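Local coordinates for uncharacterized protein (Vibrio parahaemolyticus M0605, PDB 3X0T), which is PirA, a jelly-roll protein of a plasmid-borne toxin from a marine pathogen, and probably acts as part of a pore-forming toxin, at residues G38-I43 and T79-R84; I53-G58 and Q92-I97. One frame throughout, in Å; residues are numbered along the deposited sequence. Where two conformers were deposited one is given.

Contact 1: residues G38-I43 and T79-R84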
ATOM      1  N   GLY A  38       1.182  11.345   1.181  1.00  8.35           N
ATOM      2  CA  GLY A  38       0.370  10.200   1.496  1.00  8.61           C
ATOM      3  C   GLY A  38       0.529   9.608   2.870  1.00  9.24           C
ATOM      4  O   GLY A  38       0.719  10.331   3.845  1.00 11.98           O
ATOM      5  N   ARG A  39       0.488   8.306   2.942  1.00  8.96           N
ATOM      6  CA  ARG A  39       0.448   7.566   4.221  1.00  9.96           C
ATOM      7  C   ARG A  39       1.292   6.331   4.061  1.00  8.89           C
ATOM      8  O   ARG A  39       1.179   5.620   3.087  1.00  9.33           O
ATOM      9  CB  ARG A  39      -1.061   7.188   4.509  1.00 10.62           C
ATOM     10  CG  ARG A  39      -1.274   6.266   5.684  1.00 13.04           C
ATOM     11  CD  ARG A  39      -2.655   6.382   6.264  1.00 13.03           C
ATOM     12  NE  ARG A  39      -3.709   6.100   5.258  1.00 10.91           N
ATOM     13  CZ  ARG A  39      -4.982   6.388   5.477  1.00  9.74           C
ATOM     14  NH1 ARG A  39      -5.869   6.131   4.540  1.00  9.95           N
ATOM     15  NH2 ARG A  39      -5.379   6.983   6.635  1.00 10.55           N
ATOM     16  N   SER A  40       2.080   6.052   5.087  1.00 10.22           N
ATOM     17  CA  SER A  40       2.930   4.837   5.102  1.00 10.55           C
ATOM     18  C   SER A  40       2.154   3.679   5.691  1.00 10.51           C
ATOM     19  O   SER A  40       1.246   3.879   6.508  1.00 11.68           O
ATOM     20  CB  SER A  40       4.157   5.108   6.033  1.00 11.79           C
ATOM     21  OG  SER A  40       4.925   6.161   5.477  1.00 10.73           O
ATOM     22  N   VAL A  41       2.572   2.445   5.352  1.00 10.41           N
ATOM     23  CA  VAL A  41       1.893   1.258   5.898  1.00 10.80           C
ATOM     24  C   VAL A  41       2.978   0.206   6.125  1.00  9.90           C
ATOM     25  O   VAL A  41       4.061   0.272   5.590  1.00 12.71           O
ATOM     26  CB  VAL A  41       0.839   0.682   4.944  1.00 10.35           C
ATOM     27  CG1 VAL A  41      -0.171   1.742   4.601  1.00 12.20           C
ATOM     28  CG2 VAL A  41       1.413   0.070   3.704  1.00 11.48           C
ATOM     29  N   ASP A  42       2.593  -0.775   6.959  1.00 11.23           N
ATOM     30  CA  ASP A  42       3.348  -2.017   6.974  1.00 11.41           C
ATOM     31  C   ASP A  42       2.468  -3.113   6.400  1.00 10.47           C
ATOM     32  O   ASP A  42       1.258  -3.129   6.579  1.00 11.32           O
ATOM     33  CB  ASP A  42       3.761  -2.468   8.405  1.00 14.15           C
ATOM     34  CG  ASP A  42       4.342  -1.364   9.161  1.00 19.13           C
ATOM     35  OD1 ASP A  42       5.224  -0.708   8.674  1.00 20.88           O
ATOM     36  OD2 ASP A  42       3.871  -1.180  10.327  1.00 26.29           O
ATOM     37  N   ILE A  43       3.078  -4.040   5.675  1.00 10.05           N
ATOM     38  CA  ILE A  43       2.363  -5.197   5.161  1.00 10.24           C
ATOM     39  C   ILE A  43       2.936  -6.485   5.829  1.00 11.57           C
ATOM     40  O   ILE A  43       4.156  -6.683   5.812  1.00 12.30           O
ATOM     41  CB  ILE A  43       2.518  -5.306   3.630  1.00 10.29           C
ATOM     42  CG1 ILE A  43       1.829  -6.627   3.157  1.00 10.01           C
ATOM     43  CG2 ILE A  43       3.959  -5.198   3.094  1.00 10.85           C
ATOM     44  CD1 ILE A  43       1.724  -6.754   1.634  1.00 10.63           C
ATOM     45  N   THR A  79       7.016  -9.175   7.480  1.00 14.87           N
ATOM     46  CA  THR A  79       6.399  -7.873   7.575  1.00 13.08           C
ATOM     47  C   THR A  79       7.360  -6.838   7.037  1.00 12.70           C
ATOM     48  O   THR A  79       8.557  -6.873   7.312  1.00 15.95           O
ATOM     49  CB  THR A  79       6.000  -7.520   8.999  1.00 14.25           C
ATOM     50  OG1 THR A  79       5.087  -8.523   9.474  1.00 17.60           O
ATOM     51  CG2 THR A  79       5.448  -6.230   9.109  1.00 17.47           C
ATOM     52  N   TYR A  80       6.874  -5.900   6.233  1.00 12.05           N
ATOM     53  CA  TYR A  80       7.685  -4.913   5.577  1.00 12.01           C
ATOM     54  C   TYR A  80       7.108  -3.496   5.690  1.00 12.31           C
ATOM     55  O   TYR A  80       5.898  -3.356   5.574  1.00 12.05           O
ATOM     56  CB  TYR A  80       7.798  -5.226   4.101  1.00 13.31           C
ATOM     57  CG  TYR A  80       8.501  -4.206   3.321  1.00 12.71           C
ATOM     58  CD1 TYR A  80       9.904  -4.088   3.427  1.00 16.10           C
ATOM     59  CD2 TYR A  80       7.817  -3.287   2.502  1.00 13.32           C
ATOM     60  CE1 TYR A  80      10.585  -3.133   2.703  1.00 14.62           C
ATOM     61  CE2 TYR A  80       8.516  -2.348   1.746  1.00 13.87           C
ATOM     62  CZ  TYR A  80       9.913  -2.275   1.881  1.00 16.54           C
ATOM     63  OH  TYR A  80      10.577  -1.311   1.129  1.00 19.56           O
ATOM     64  N   HIS A  81       7.948  -2.496   5.966  1.00 13.16           N
ATOM     65  CA  HIS A  81       7.467  -1.086   6.088  1.00 12.94           C
ATOM     66  C   HIS A  81       7.638  -0.355   4.800  1.00 12.14           C
ATOM     67  O   HIS A  81       8.740  -0.232   4.243  1.00 13.63           O
ATOM     68  CB  HIS A  81       8.316  -0.386   7.160  1.00 13.66           C
ATOM     69  CG  HIS A  81       7.921   1.050   7.254  1.00 14.13           C
ATOM     70  ND1 HIS A  81       6.742   1.466   7.848  1.00 13.94           N
ATOM     71  CD2 HIS A  81       8.494   2.180   6.811  1.00 13.84           C
ATOM     72  CE1 HIS A  81       6.598   2.789   7.771  1.00 14.22           C
ATOM     73  NE2 HIS A  81       7.661   3.245   7.155  1.00 13.56           N
ATOM     74  N   LEU A  82       6.494   0.058   4.201  1.00 11.00           N
ATOM     75  CA  LEU A  82       6.496   0.891   3.012  1.00  9.51           C
ATOM     76  C   LEU A  82       6.302   2.324   3.441  1.00 10.00           C
ATOM     77  O   LEU A  82       5.207   2.760   3.831  1.00 10.40           O
ATOM     78  CB  LEU A  82       5.325   0.452   2.105  1.00 10.30           C
ATOM     79  CG  LEU A  82       5.139   1.266   0.827  1.00 10.17           C
ATOM     80  CD1 LEU A  82       6.383   1.235  -0.019  1.00 16.63           C
ATOM     81  CD2 LEU A  82       3.929   0.810   0.067  1.00 10.69           C
ATOM     82  N   GLN A  83       7.410   3.079   3.389  1.00 11.08           N
ATOM     83  CA  GLN A  83       7.334   4.504   3.751  1.00 12.05           C
ATOM     84  C   GLN A  83       6.803   5.298   2.544  1.00  9.63           C
ATOM     85  O   GLN A  83       7.285   5.122   1.430  1.00 10.91           O
ATOM     86  CB  GLN A  83       8.779   4.936   4.135  1.00 12.92           C
ATOM     87  CG  GLN A  83       8.879   6.411   4.517  1.00 14.15           C
ATOM     88  CD  GLN A  83       8.161   6.754   5.855  1.00 12.12           C
ATOM     89  OE1 GLN A  83       7.884   5.905   6.705  1.00 13.79           O
ATOM     90  NE2 GLN A  83       7.894   8.049   5.997  1.00 14.33           N
ATOM     91  N   ARG A  84       5.895   6.218   2.816  1.00 10.06           N
ATOM     92  CA  ARG A  84       5.367   7.015   1.728  0.60  9.51           C
ATOM     93  C   ARG A  84       6.462   7.844   1.080  1.00  9.95           C
ATOM     94  O   ARG A  84       7.411   8.249   1.756  1.00 11.78           O
ATOM     95  CB  ARG A  84       4.310   7.952   2.262  0.60  8.16           C
ATOM     96  CG  ARG A  84       4.903   8.996   3.190  0.60  9.81           C
ATOM     97  CD  ARG A  84       3.807   9.841   3.748  0.60 12.08           C
ATOM     98  NE  ARG A  84       4.370  10.854   4.669  0.60 11.73           N
ATOM     99  CZ  ARG A  84       3.673  11.505   5.604  0.60 14.57           C
ATOM    100  NH1 ARG A  84       2.429  11.222   5.770  0.60 15.86           N
ATOM    101  NH2 ARG A  84       4.246  12.470   6.357  0.60 18.57           N
TER
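In the jelly roll of PirA, strand 41-43 pairs antiparallel with edge strand 79-82 of a four-stranded sheet, and flanking loop residues extend the contact. Backbone bonds join Val41 to Leu82 and Ile43 to Tyr80. Between them Asp42 and His81 share a non-hydrogen-bonded backbone position, where the side chains supply the bond. The imidazole, its CG anti to the backbone N (chi1 177°), gives ND1 to Asp42 OD1 at 2.8 Å; the oxygen lies in the ring plane, although carboxylate and ring planes are turned 53° apart. NE2 of the same ring reaches Gln83 OE1 at 2.7 Å, on a lone pair, so both ring nitrogens are committed and the ring's rotation is fixed. Two such acceptors, one a carboxylate, may favour a protonated imidazole. On the opposite face Ile43 and Leu82 pack on Ile53 of the second sheet, Val41 and Leu82 on Ile94. Ile43 CG2 also approaches Tyr80 CB at 4.0 Å, the side chains crossing obliquely. Past the last bridge, side-chain-to-backbone bonds take over: Ser40 OG accepts a hydrogen bond from Arg84 N at 2.8 Å, and the extended Arg84 chain brings NH1 to 2.7 Å from Gly38 O, from above the carbonyl plane.

Contact 2: residues I53-G58 and Q92-I97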
ATOM      1  N   ILE A  53       4.306  -5.207  -3.046  1.00  8.47           N
ATOM      2  CA  ILE A  53       3.572  -4.019  -2.660  1.00  8.44           C
ATOM      3  C   ILE A  53       4.123  -2.845  -3.437  1.00  8.07           C
ATOM      4  O   ILE A  53       5.359  -2.707  -3.590  1.00  9.18           O
ATOM      5  CB  ILE A  53       3.601  -3.807  -1.138  1.00  8.86           C
ATOM      6  CG1 ILE A  53       2.597  -2.711  -0.738  1.00  8.10           C
ATOM      7  CG2 ILE A  53       5.001  -3.565  -0.582  1.00 11.21           C
ATOM      8  CD1 ILE A  53       2.359  -2.629   0.754  1.00  9.54           C
ATOM      9  N   GLN A  54       3.234  -1.999  -3.937  1.00  7.62           N
ATOM     10  CA  GLN A  54       3.681  -0.800  -4.676  1.00  7.99           C
ATOM     11  C   GLN A  54       2.971   0.444  -4.184  1.00  6.99           C
ATOM     12  O   GLN A  54       1.771   0.428  -3.866  1.00  7.85           O
ATOM     13  CB  GLN A  54       3.429  -0.885  -6.210  1.00  7.94           C
ATOM     14  CG  GLN A  54       4.137  -2.090  -6.829  1.00  9.84           C
ATOM     15  CD  GLN A  54       4.168  -2.031  -8.283  1.00  9.33           C
ATOM     16  OE1 GLN A  54       3.239  -1.564  -8.981  1.00  9.67           O
ATOM     17  NE2 GLN A  54       5.311  -2.539  -8.817  1.00 11.56           N
ATOM     18  N   TYR A  55       3.722   1.533  -4.145  1.00  7.05           N
ATOM     19  CA  TYR A  55       3.187   2.879  -3.934  1.00  7.01           C
ATOM     20  C   TYR A  55       3.081   3.520  -5.311  1.00  6.35           C
ATOM     21  O   TYR A  55       4.091   3.629  -5.977  1.00  7.58           O
ATOM     22  CB  TYR A  55       4.103   3.684  -3.002  1.00  7.49           C
ATOM     23  CG  TYR A  55       3.400   4.760  -2.273  1.00  7.32           C
ATOM     24  CD1 TYR A  55       2.910   5.908  -2.946  1.00  7.79           C
ATOM     25  CD2 TYR A  55       3.117   4.645  -0.912  1.00  7.73           C
ATOM     26  CE1 TYR A  55       2.168   6.868  -2.267  1.00  8.00           C
ATOM     27  CE2 TYR A  55       2.368   5.594  -0.245  1.00  8.19           C
ATOM     28  CZ  TYR A  55       1.893   6.705  -0.925  1.00  8.73           C
ATOM     29  OH  TYR A  55       1.143   7.627  -0.227  1.00  9.84           O
ATOM     30  N   GLN A  56       1.867   3.907  -5.709  1.00  6.86           N
ATOM     31  CA  GLN A  56       1.627   4.438  -7.049  1.00  6.86           C
ATOM     32  C   GLN A  56       1.045   5.837  -6.982  1.00  6.24           C
ATOM     33  O   GLN A  56       0.442   6.206  -5.950  1.00  6.69           O
ATOM     34  CB  GLN A  56       0.679   3.536  -7.806  1.00  6.90           C
ATOM     35  CG  GLN A  56       1.261   2.146  -8.034  1.00  7.96           C
ATOM     36  CD  GLN A  56       0.390   1.278  -8.912  1.00  8.13           C
ATOM     37  OE1 GLN A  56      -0.733   1.661  -9.284  1.00  8.91           O
ATOM     38  NE2 GLN A  56       0.899   0.096  -9.257  1.00  9.08           N
ATOM     39  N   TRP A  57       1.222   6.611  -8.056  1.00  6.72           N
ATOM     40  CA  TRP A  57       0.722   7.971  -8.108  1.00  6.32           C
ATOM     41  C   TRP A  57       0.132   8.258  -9.459  1.00  6.44           C
ATOM     42  O   TRP A  57       0.446   7.581 -10.449  1.00  7.28           O
ATOM     43  CB  TRP A  57       1.805   8.995  -7.704  1.00  7.49           C
ATOM     44  CG  TRP A  57       2.886   9.145  -8.739  1.00  6.98           C
ATOM     45  CD1 TRP A  57       4.010   8.348  -8.907  1.00  7.75           C
ATOM     46  CD2 TRP A  57       2.937  10.114  -9.784  1.00  7.93           C
ATOM     47  NE1 TRP A  57       4.741   8.803  -9.959  1.00  8.13           N
ATOM     48  CE2 TRP A  57       4.103   9.862 -10.536  1.00  8.26           C
ATOM     49  CE3 TRP A  57       2.096  11.170 -10.191  1.00  8.75           C
ATOM     50  CZ2 TRP A  57       4.414  10.614 -11.697  1.00  9.27           C
ATOM     51  CZ3 TRP A  57       2.409  11.893 -11.330  1.00  9.91           C
ATOM     52  CH2 TRP A  57       3.566  11.621 -12.057  1.00  9.70           C
ATOM     53  N   GLY A  58      -0.690   9.302  -9.520  1.00  6.83           N
ATOM     54  CA  GLY A  58      -1.282   9.730 -10.796  1.00  7.89           C
ATOM     55  C   GLY A  58      -1.262  11.259 -10.868  1.00  8.08           C
ATOM     56  O   GLY A  58      -1.333  11.965  -9.841  1.00  8.35           O
ATOM     57  N   GLN A  92      -2.976   9.015  -5.450  1.00  6.38           N
ATOM     58  CA  GLN A  92      -2.007   8.026  -4.990  1.00  6.63           C
ATOM     59  C   GLN A  92      -2.758   6.823  -4.469  1.00  6.06           C
ATOM     60  O   GLN A  92      -3.911   6.927  -4.026  1.00  7.08           O
ATOM     61  CB  GLN A  92      -1.009   8.635  -3.993  1.00  6.68           C
ATOM     62  CG  GLN A  92      -1.686   9.160  -2.694  1.00  7.25           C
ATOM     63  CD  GLN A  92      -0.789  10.105  -2.029  1.00  7.45           C
ATOM     64  OE1 GLN A  92       0.324   9.714  -1.548  1.00  8.64           O
ATOM     65  NE2 GLN A  92      -1.138  11.366  -1.925  1.00  7.97           N
ATOM     66  N   ARG A  93      -2.066   5.679  -4.478  1.00  6.04           N
ATOM     67  CA  ARG A  93      -2.656   4.475  -3.929  1.00  6.11           C
ATOM     68  C   ARG A  93      -1.547   3.511  -3.551  1.00  6.15           C
ATOM     69  O   ARG A  93      -0.405   3.651  -4.037  1.00  7.02           O
ATOM     70  CB  ARG A  93      -3.627   3.814  -4.922  1.00  6.87           C
ATOM     71  CG  ARG A  93      -3.014   3.232  -6.187  1.00  7.15           C
ATOM     72  CD  ARG A  93      -4.010   2.479  -6.987  1.00  7.28           C
ATOM     73  NE  ARG A  93      -3.383   1.919  -8.173  1.00  7.56           N
ATOM     74  CZ  ARG A  93      -3.976   1.005  -8.955  1.00  7.94           C
ATOM     75  NH1 ARG A  93      -5.215   0.645  -8.723  1.00 10.42           N
ATOM     76  NH2 ARG A  93      -3.239   0.440  -9.909  1.00  9.77           N
ATOM     77  N   ILE A  94      -1.878   2.528  -2.765  1.00  6.59           N
ATOM     78  CA  ILE A  94      -1.015   1.409  -2.463  1.00  7.09           C
ATOM     79  C   ILE A  94      -1.726   0.170  -2.961  1.00  7.03           C
ATOM     80  O   ILE A  94      -2.909  -0.048  -2.611  1.00  7.49           O
ATOM     81  CB  ILE A  94      -0.671   1.310  -0.942  1.00  7.16           C
ATOM     82  CG1 ILE A  94       0.051   2.570  -0.478  1.00  8.16           C
ATOM     83  CG2 ILE A  94       0.145   0.074  -0.688  1.00  8.63           C
ATOM     84  CD1 ILE A  94       0.272   2.656   0.997  1.00 10.87           C
ATOM     85  N   VAL A  95      -1.034  -0.646  -3.733  1.00  6.87           N
ATOM     86  CA  VAL A  95      -1.589  -1.901  -4.207  1.00  7.25           C
ATOM     87  C   VAL A  95      -0.695  -3.062  -3.746  1.00  7.00           C
ATOM     88  O   VAL A  95       0.504  -2.893  -3.571  1.00  7.90           O
ATOM     89  CB  VAL A  95      -1.757  -1.939  -5.751  1.00  6.82           C
ATOM     90  CG1 VAL A  95      -2.808  -0.958  -6.209  1.00  9.19           C
ATOM     91  CG2 VAL A  95      -0.459  -1.756  -6.477  1.00  9.76           C
ATOM     92  N   VAL A  96      -1.314  -4.209  -3.617  1.00  7.24           N
ATOM     93  CA  VAL A  96      -0.608  -5.457  -3.409  1.00  8.10           C
ATOM     94  C   VAL A  96      -0.899  -6.329  -4.624  1.00  7.87           C
ATOM     95  O   VAL A  96      -2.065  -6.444  -5.051  1.00  8.33           O
ATOM     96  CB  VAL A  96      -1.040  -6.158  -2.073  1.00  8.02           C
ATOM     97  CG1 VAL A  96      -0.212  -7.413  -1.872  1.00  8.80           C
ATOM     98  CG2 VAL A  96      -0.852  -5.214  -0.900  1.00  9.62           C
ATOM     99  N   ILE A  97       0.173  -6.872  -5.214  1.00  8.02           N
ATOM    100  CA  ILE A  97       0.098  -7.610  -6.471  1.00  8.77           C
ATOM    101  C   ILE A  97       0.626  -9.034  -6.183  1.00  8.35           C
ATOM    102  O   ILE A  97       1.650  -9.247  -5.554  1.00  9.25           O
ATOM    103  CB  ILE A  97       1.000  -6.930  -7.540  1.00  9.71           C
ATOM    104  CG1 ILE A  97       0.585  -5.467  -7.706  1.00 10.81           C
ATOM    105  CG2 ILE A  97       0.883  -7.690  -8.859  1.00 12.30           C
ATOM    106  CD1 ILE A  97       1.536  -4.665  -8.577  1.00 14.52           C
TER
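Strands 53-58 and 92-97 form the antiparallel centre of the second jelly-roll sheet, and their ladder serves two unlike faces. Gln54-Val95 and Gln56-Arg93 are its hydrogen-bonded pairs, with Gln56 N 2.8 Å from Arg93 O and the bond nearly straight. The tight side bears Ile53, Tyr55, Ile94 and Val96, and looks onto Val41 and Ile43 of the facing sheet. Ile53 and Ile94 lie side by side, with CG1 of Ile53 3.7 Å from CG2 of Ile94. The Tyr55 ring, CG anti to the backbone N (chi1 -154°), crosses Ile94 obliquely, its CD2 3.7 Å from Ile94 CG1. Its hydroxyl then gives a short bond of 2.6 Å from OH to Gln92 OE1, which lies at the ring edge; ring and amide planes stand 74° apart. Gln92 NE2 is satisfied by Glu36 O, which fixes the turn of the amide.

The other face is more polar and partly solvent-facing: Gln54, Arg93 and Ile97 are partly exposed, Gln56 and Val95 buried. Here Gln56 NE2 donates to Gln54 OE1 at 2.9 Å along the same strand. Arg93 NH1 forms a salt bridge with Glu25, and Trp66 makes a cation-pi contact with the same group. Side-on, the guanidinium grips a single oxygen: NE and NH2 of Arg93 each lie 2.9 Å from Gln56 OE1, NH2 on a lone pair and NE above the amide plane.

How the contacts relate
From the N terminus, strands 11-17 and 22-30 give one strand to each sheet. The chain then runs through 41-45 to 51-58 in the other sheet, stays there for the antiparallel neighbour 67-74, returns at 79-82 and crosses again to 91-98. Contact 1 closes a loop over 35 intervening residues, contact 2 over 33; because their segments alternate, the loops cross, as the jelly roll switches sheets at most connections. Contact 1 joins edge strand 79-82 to its inner neighbour 41-45, contact 2 the middle two strands of the other sheet. Val41, Ile43 and Leu82 pack against Ile53, Ile94 and Val96 between the sheets, while the contacts touch where Gly38 CA comes within 3.1 Å of Gln92 OE1.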